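Local coordinates for protein ORF10 (Moritella marina, PDB 6RIW) that probably condenses acyl chains on acyl carrier protein, as the ketosynthase-chain length factor didomain of a polyunsaturated fatty acid synthase, at residues Glu2-Gly8 / Met266-Ser272; Ser202-Ala206 / Met218-Ala222. The contacts are given in a common frame with arbitrary orientation. Residues are numbered along the deposited sequence.

Contact 1 (Glu2-Gly8 / Met266-Ser272); sequences ENIAVVG and MVLKRQS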
ATOM      1  N   GLU A   2      24.630  -9.347  11.151  1.00 21.35           N
ATOM      2  CA  GLU A   2      24.395 -10.414  12.120  1.00 22.65           C
ATOM      3  C   GLU A   2      23.224 -11.321  11.732  1.00 24.39           C
ATOM      4  O   GLU A   2      22.198 -10.863  11.226  1.00 19.47           O
ATOM      5  CB  GLU A   2      24.131  -9.804  13.498  1.00 23.36           C
ATOM      6  CG  GLU A   2      23.966 -10.831  14.579  1.00 26.22           C
ATOM      7  CD  GLU A   2      23.661 -10.220  15.916  1.00 27.55           C
ATOM      8  OE1 GLU A   2      23.577  -8.974  15.990  1.00 28.62           O
ATOM      9  OE2 GLU A   2      23.506 -10.990  16.892  1.00 26.40           O
ATOM     10  N   ASN A   3      23.392 -12.624  11.982  1.00 22.75           N
ATOM     11  CA  ASN A   3      22.293 -13.585  11.932  1.00 19.88           C
ATOM     12  C   ASN A   3      21.040 -13.054  12.620  1.00 21.11           C
ATOM     13  O   ASN A   3      21.099 -12.574  13.757  1.00 19.06           O
ATOM     14  CB  ASN A   3      22.705 -14.884  12.629  1.00 21.08           C
ATOM     15  CG  ASN A   3      23.640 -15.731  11.788  1.00 24.49           C
ATOM     16  OD1 ASN A   3      23.800 -15.511  10.579  1.00 24.07           O
ATOM     17  ND2 ASN A   3      24.248 -16.728  12.424  1.00 26.52           N
ATOM     18  N   ILE A   4      19.900 -13.182  11.942  1.00 18.67           N
ATOM     19  CA  ILE A   4      18.593 -12.885  12.520  1.00 20.21           C
ATOM     20  C   ILE A   4      17.886 -14.204  12.798  1.00 17.37           C
ATOM     21  O   ILE A   4      17.831 -15.079  11.925  1.00 22.13           O
ATOM     22  CB  ILE A   4      17.752 -11.993  11.584  1.00 19.40           C
ATOM     23  CG1 ILE A   4      18.486 -10.666  11.328  1.00 17.77           C
ATOM     24  CG2 ILE A   4      16.364 -11.767  12.188  1.00 17.72           C
ATOM     25  CD1 ILE A   4      18.742  -9.844  12.609  1.00 18.50           C
ATOM     26  N   ALA A   5      17.360 -14.352  14.009  1.00 16.17           N
ATOM     27  CA  ALA A   5      16.612 -15.540  14.404  1.00 18.65           C
ATOM     28  C   ALA A   5      15.123 -15.279  14.241  1.00 20.81           C
ATOM     29  O   ALA A   5      14.628 -14.226  14.659  1.00 16.30           O
ATOM     30  CB  ALA A   5      16.909 -15.921  15.851  1.00 18.94           C
ATOM     31  N   VAL A   6      14.423 -16.228  13.617  1.00 18.35           N
ATOM     32  CA  VAL A   6      12.967 -16.273  13.630  1.00 17.55           C
ATOM     33  C   VAL A   6      12.524 -17.003  14.892  1.00 22.88           C
ATOM     34  O   VAL A   6      12.802 -18.199  15.057  1.00 23.67           O
ATOM     35  CB  VAL A   6      12.425 -16.975  12.376  1.00 21.93           C
ATOM     36  CG1 VAL A   6      10.880 -16.892  12.350  1.00 19.32           C
ATOM     37  CG2 VAL A   6      13.058 -16.383  11.128  1.00 18.87           C
ATOM     38  N   VAL A   7      11.832 -16.297  15.785  1.00 16.57           N
ATOM     39  CA  VAL A   7      11.487 -16.860  17.088  1.00 20.09           C
ATOM     40  C   VAL A   7       9.993 -17.045  17.277  1.00 24.29           C
ATOM     41  O   VAL A   7       9.568 -17.527  18.340  1.00 22.23           O
ATOM     42  CB  VAL A   7      12.080 -16.024  18.235  1.00 20.14           C
ATOM     43  CG1 VAL A   7      13.598 -15.919  18.065  1.00 20.78           C
ATOM     44  CG2 VAL A   7      11.449 -14.607  18.285  1.00 22.25           C
ATOM     45  N   GLY A   8       9.180 -16.712  16.277  1.00 19.14           N
ATOM     46  CA  GLY A   8       7.749 -16.924  16.374  1.00 18.23           C
ATOM     47  C   GLY A   8       7.143 -16.853  14.992  1.00 19.51           C
ATOM     48  O   GLY A   8       7.626 -16.076  14.161  1.00 17.64           O
ATOM     49  N   MET A 266       5.796 -13.107  11.350  1.00 15.10           N
ATOM     50  CA  MET A 266       6.960 -13.697  12.004  1.00 21.50           C
ATOM     51  C   MET A 266       7.538 -12.719  13.020  1.00 17.85           C
ATOM     52  O   MET A 266       7.452 -11.498  12.844  1.00 16.84           O
ATOM     53  CB  MET A 266       8.028 -14.043  10.991  1.00 19.05           C
ATOM     54  CG  MET A 266       7.802 -15.340  10.242  1.00 24.87           C
ATOM     55  SD  MET A 266       8.681 -15.233   8.664  1.00 36.04           S
ATOM     56  CE  MET A 266      10.034 -14.185   9.169  1.00 16.75           C
ATOM     57  N   VAL A 267       8.151 -13.261  14.076  1.00 14.83           N
ATOM     58  CA  VAL A 267       8.824 -12.473  15.109  1.00 14.21           C
ATOM     59  C   VAL A 267      10.325 -12.664  14.944  1.00 18.58           C
ATOM     60  O   VAL A 267      10.804 -13.807  14.924  1.00 17.69           O
ATOM     61  CB  VAL A 267       8.388 -12.886  16.531  1.00 15.31           C
ATOM     62  CG1 VAL A 267       9.029 -11.952  17.551  1.00 18.09           C
ATOM     63  CG2 VAL A 267       6.886 -12.907  16.665  1.00 19.38           C
ATOM     64  N   LEU A 268      11.066 -11.554  14.816  1.00 15.28           N
ATOM     65  CA  LEU A 268      12.494 -11.562  14.518  1.00 17.21           C
ATOM     66  C   LEU A 268      13.310 -10.914  15.630  1.00 18.66           C
ATOM     67  O   LEU A 268      12.936  -9.862  16.159  1.00 14.32           O
ATOM     68  CB  LEU A 268      12.795 -10.816  13.212  1.00 16.02           C
ATOM     69  CG  LEU A 268      11.988 -11.206  11.979  1.00 17.34           C
ATOM     70  CD1 LEU A 268      12.417 -10.379  10.775  1.00 16.53           C
ATOM     71  CD2 LEU A 268      12.162 -12.693  11.693  1.00 18.98           C
ATOM     72  N   LYS A 269      14.463 -11.512  15.941  1.00 18.04           N
ATOM     73  CA  LYS A 269      15.425 -10.910  16.858  1.00 17.05           C
ATOM     74  C   LYS A 269      16.831 -11.171  16.336  1.00 20.51           C
ATOM     75  O   LYS A 269      17.055 -12.119  15.581  1.00 19.95           O
ATOM     76  CB  LYS A 269      15.293 -11.476  18.294  1.00 21.47           C
ATOM     77  CG  LYS A 269      14.030 -11.015  19.044  1.00 22.68           C
ATOM     78  CD  LYS A 269      13.810 -11.838  20.327  1.00 21.90           C
ATOM     79  CE  LYS A 269      14.881 -11.556  21.382  1.00 27.88           C
ATOM     80  NZ  LYS A 269      14.441 -11.988  22.756  1.00 25.36           N
ATOM     81  N   ARG A 270      17.773 -10.306  16.711  1.00 19.03           N
ATOM     82  CA  ARG A 270      19.175 -10.616  16.461  1.00 22.24           C
ATOM     83  C   ARG A 270      19.514 -11.928  17.172  1.00 19.97           C
ATOM     84  O   ARG A 270      19.045 -12.182  18.283  1.00 21.36           O
ATOM     85  CB  ARG A 270      20.078  -9.462  16.947  1.00 20.31           C
ATOM     86  CG  ARG A 270      19.885  -8.153  16.156  1.00 18.59           C
ATOM     87  CD  ARG A 270      20.704  -6.977  16.705  1.00 17.87           C
ATOM     88  NE  ARG A 270      20.304  -6.656  18.068  1.00 18.69           N
ATOM     89  CZ  ARG A 270      19.423  -5.717  18.395  1.00 23.24           C
ATOM     90  NH1 ARG A 270      19.093  -5.526  19.665  1.00 20.75           N
ATOM     91  NH2 ARG A 270      18.854  -4.970  17.458  1.00 17.64           N
ATOM     92  N   GLN A 271      20.287 -12.786  16.505  1.00 20.97           N
ATOM     93  CA  GLN A 271      20.545 -14.117  17.061  1.00 23.51           C
ATOM     94  C   GLN A 271      21.190 -14.038  18.442  1.00 22.51           C
ATOM     95  O   GLN A 271      20.858 -14.833  19.328  1.00 26.16           O
ATOM     96  CB  GLN A 271      21.429 -14.935  16.122  1.00 22.71           C
ATOM     97  CG  GLN A 271      21.512 -16.421  16.527  1.00 22.32           C
ATOM     98  CD  GLN A 271      22.729 -17.095  15.940  1.00 27.96           C
ATOM     99  OE1 GLN A 271      23.605 -16.431  15.391  1.00 26.68           O
ATOM    100  NE2 GLN A 271      22.785 -18.420  16.040  1.00 24.91           N
ATOM    101  N   SER A 272      22.093 -13.075  18.647  1.00 24.48           N
ATOM    102  CA  SER A 272      22.710 -12.892  19.965  1.00 27.33           C
ATOM    103  C   SER A 272      21.660 -12.727  21.058  1.00 28.96           C
ATOM    104  O   SER A 272      21.771 -13.328  22.134  1.00 23.35           O
ATOM    105  CB  SER A 272      23.644 -11.681  19.947  1.00 27.58           C
ATOM    106  OG  SER A 272      22.946 -10.522  19.534  1.00 29.01           O
TER
HETATM  107  O   HOH W   1      24.606  -7.847  18.282  1.00 33.15           O
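Val6 and Leu268 form a non-hydrogen-bonded antiparallel pair. Their side chains share one face of the sheet, with Val6 CG2 3.8 Å from Leu268 CD2. Val6 CG1 reaches Met266 CG at 4.0 Å, and Ile4 CG2 meets Leu268 CB at 3.8 Å. Val7 CG2 packs on Val267 CG1 at 3.7 Å. Ala5 and Lys269 exchange two backbone hydrogen bonds, Ala5 N to Lys269 O (2.7 Å) and Lys269 N to Ala5 O (3.0 Å). Val7 and Gly8 both face Val267 in a classic beta bulge, with Val7 N to Val267 O at 2.8 Å and Val267 N to Gly8 O at 2.9 Å. Farther out, Gln271 N donates to Asn3 O (2.9 Å) and Asn3 ND2 donates to Gln271 OE1 (3.1 Å). Gln271 NE2 donates to Thr453 O and Thr455 O. At the polar edge, Glu2 OE2 accepts from Ser272 OG (2.7 Å) and Ser272 N (3.1 Å), in the first turn of helix 271-277. The Asn3 side chain is about 4 Å from a magnesium ion sited at Met1 and Lys286. In this ketosynthase sheet, strand 4-12 runs between strands 259-270 and 283-292. Helix 198-211 packs against Ile4, Met266 and Leu268, and helix 88-104 against Val7 and Val267.

Contact 2 (Ser202-Ala206 / Met218-Ala222); sequences SVKLA and MLAGA
This is a helix packed on a strand of the thiolase-like ketosynthase fold. Helix 198-211 passes through a short loop into strand 217-224 and lies back against it. Segment 202-206 is regular helix, with phi/psi near -65/-42, and Ala206 N hydrogen-bonds to Ser202 O at 2.9 Å. Segment 218-222 is extended, with phi/psi near -137/135 at Met218 and Ala220 and -173/-166 at Gly221. The two axes approach to 7.3 Å and run nearly antiparallel, at 165°. The closest CA pairs are Val203 with Ala220 (5.2 Å) and Ala206 with Met218 (6.0 Å). No hydrogen bond joins the segments. Small side chains permit this close approach.

Ser202 points its CB toward the strand. Its chi1 is m, and OG hydrogen-bonds to Ser198 O one turn back in the helix. Ser202 OG lies 3.5 Å from Gly221 O, not hydrogen-bonded. Ser202 O lies 3.7 Å from Ala220 CB. Val203 points sideways with chi1 t. Its CA is 3.7 Å from Ala220 CB, and its CG2 is 3.8 Å from that same methyl. Lys204 points away, and its NZ makes a salt bridge with Asp208. Leu205 makes no contact with segment 218-222; its side chain touches Ile118 and Leu290. Ala206, one turn after Ser202, again points toward the strand. Its CB sits 3.8 Å from Ala220 CB and 3.8 Å from Met218 CB.

On the strand, Met218 and Ala220 point toward the helix, and Leu219 between them points away. Met218 takes m at all three chi angles, and its CG lies 3.5 Å from Ala206 O.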
ATOM      1  N   SER A 202       9.053  -6.988   3.571  1.00 12.76           N
ATOM      2  CA  SER A 202       8.822  -6.685   4.983  1.00 12.66           C
ATOM      3  C   SER A 202       9.836  -7.384   5.885  1.00 14.33           C
ATOM      4  O   SER A 202      10.356  -6.782   6.839  1.00 12.81           O
ATOM      5  CB  SER A 202       7.392  -7.090   5.384  1.00 14.20           C
ATOM      6  OG  SER A 202       6.467  -6.350   4.606  1.00 23.78           O
ATOM      7  N   VAL A 203      10.113  -8.658   5.614  1.00 13.12           N
ATOM      8  CA  VAL A 203      11.069  -9.392   6.450  1.00 16.06           C
ATOM      9  C   VAL A 203      12.468  -8.791   6.324  1.00 17.52           C
ATOM     10  O   VAL A 203      13.149  -8.531   7.332  1.00 16.32           O
ATOM     11  CB  VAL A 203      11.043 -10.893   6.095  1.00 13.47           C
ATOM     12  CG1 VAL A 203      12.242 -11.629   6.727  1.00 15.71           C
ATOM     13  CG2 VAL A 203       9.706 -11.492   6.564  1.00 12.79           C
ATOM     14  N   LYS A 204      12.904  -8.531   5.088  1.00 15.36           N
ATOM     15  CA  LYS A 204      14.231  -7.973   4.868  1.00 15.87           C
ATOM     16  C   LYS A 204      14.372  -6.601   5.527  1.00 17.15           C
ATOM     17  O   LYS A 204      15.364  -6.328   6.206  1.00 14.93           O
ATOM     18  CB  LYS A 204      14.522  -7.900   3.367  1.00 17.39           C
ATOM     19  CG  LYS A 204      15.865  -7.263   3.012  1.00 19.86           C
ATOM     20  CD  LYS A 204      17.018  -8.035   3.649  1.00 28.05           C
ATOM     21  CE  LYS A 204      18.383  -7.354   3.406  1.00 30.81           C
ATOM     22  NZ  LYS A 204      18.300  -5.867   3.311  1.00 34.61           N
ATOM     23  N   LEU A 205      13.381  -5.718   5.355  1.00 14.92           N
ATOM     24  CA  LEU A 205      13.498  -4.405   5.987  1.00 13.66           C
ATOM     25  C   LEU A 205      13.397  -4.499   7.502  1.00 15.95           C
ATOM     26  O   LEU A 205      13.994  -3.680   8.216  1.00 16.29           O
ATOM     27  CB  LEU A 205      12.416  -3.459   5.434  1.00 12.46           C
ATOM     28  CG  LEU A 205      12.566  -3.123   3.956  1.00 14.70           C
ATOM     29  CD1 LEU A 205      11.442  -2.165   3.555  1.00 17.14           C
ATOM     30  CD2 LEU A 205      13.922  -2.496   3.644  1.00 18.70           C
ATOM     31  N   ALA A 206      12.659  -5.477   8.023  1.00 13.73           N
ATOM     32  CA  ALA A 206      12.608  -5.627   9.474  1.00 16.94           C
ATOM     33  C   ALA A 206      13.957  -6.092  10.016  1.00 15.76           C
ATOM     34  O   ALA A 206      14.400  -5.623  11.076  1.00 16.61           O
ATOM     35  CB  ALA A 206      11.492  -6.599   9.879  1.00 14.97           C
ATOM     36  N   MET A 218      11.336  -7.325  16.016  1.00 15.63           N
ATOM     37  CA  MET A 218      10.475  -6.858  14.934  1.00 15.91           C
ATOM     38  C   MET A 218       9.432  -7.911  14.586  1.00 18.26           C
ATOM     39  O   MET A 218       9.741  -9.105  14.506  1.00 18.72           O
ATOM     40  CB  MET A 218      11.275  -6.516  13.659  1.00 14.50           C
ATOM     41  CG  MET A 218      12.099  -5.234  13.737  1.00 15.86           C
ATOM     42  SD  MET A 218      11.118  -3.736  13.937  1.00 17.49           S
ATOM     43  CE  MET A 218      10.248  -3.671  12.341  1.00 16.80           C
ATOM     44  N   LEU A 219       8.200  -7.456  14.350  1.00 15.85           N
ATOM     45  CA  LEU A 219       7.192  -8.245  13.645  1.00 17.13           C
ATOM     46  C   LEU A 219       7.290  -7.944  12.153  1.00 17.57           C
ATOM     47  O   LEU A 219       7.405  -6.778  11.749  1.00 15.90           O
ATOM     48  CB  LEU A 219       5.786  -7.908  14.147  1.00 15.94           C
ATOM     49  CG  LEU A 219       5.347  -8.413  15.521  1.00 22.77           C
ATOM     50  CD1 LEU A 219       3.979  -7.854  15.852  1.00 19.81           C
ATOM     51  CD2 LEU A 219       5.292  -9.915  15.539  1.00 24.11           C
ATOM     52  N   ALA A 220       7.285  -8.985  11.339  1.00 13.86           N
ATOM     53  CA  ALA A 220       7.277  -8.796   9.898  1.00 14.22           C
ATOM     54  C   ALA A 220       6.281  -9.770   9.291  1.00 17.21           C
ATOM     55  O   ALA A 220       6.297 -10.966   9.594  1.00 14.90           O
ATOM     56  CB  ALA A 220       8.666  -8.997   9.274  1.00 14.72           C
ATOM     57  N   GLY A 221       5.438  -9.268   8.413  1.00 14.85           N
ATOM     58  CA  GLY A 221       4.395 -10.107   7.877  1.00 16.66           C
ATOM     59  C   GLY A 221       3.670  -9.387   6.770  1.00 15.50           C
ATOM     60  O   GLY A 221       4.151  -8.373   6.260  1.00 13.55           O
ATOM     61  N   ALA A 222       2.509  -9.928   6.402  1.00 12.40           N
ATOM     62  CA  ALA A 222       1.723  -9.357   5.314  1.00 12.98           C
ATOM     63  C   ALA A 222       0.292  -9.859   5.401  1.00 15.34           C
ATOM     64  O   ALA A 222       0.004 -10.871   6.043  1.00 13.32           O
ATOM     65  CB  ALA A 222       2.316  -9.701   3.944  1.00 14.03           C
TER

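Overall arrangement
Both contacts are buried in the N-terminal ketosynthase part of the chain, with centres 11 Å apart. Contact 1 lies farther from the centre of the chain. It joins strand to strand by hydrogen bonds and ends in polar side chains, of which Asn3 lies near the magnesium. Contact 2 joins helix to strand by packing of mostly small apolar groups, without hydrogen bonds, and buries less area, 250 against 687 Å². They meet because strands 259-270 and 217-224 are antiparallel neighbours in one sheet. Leu268 N lies 2.8 Å from Met218 O, and Met266 N 2.8 Å from Ala220 O, both probable hydrogen bonds. Helix 198-211 bridges the two contacts, with Val203 CG2 3.8 Å from Met266 CE.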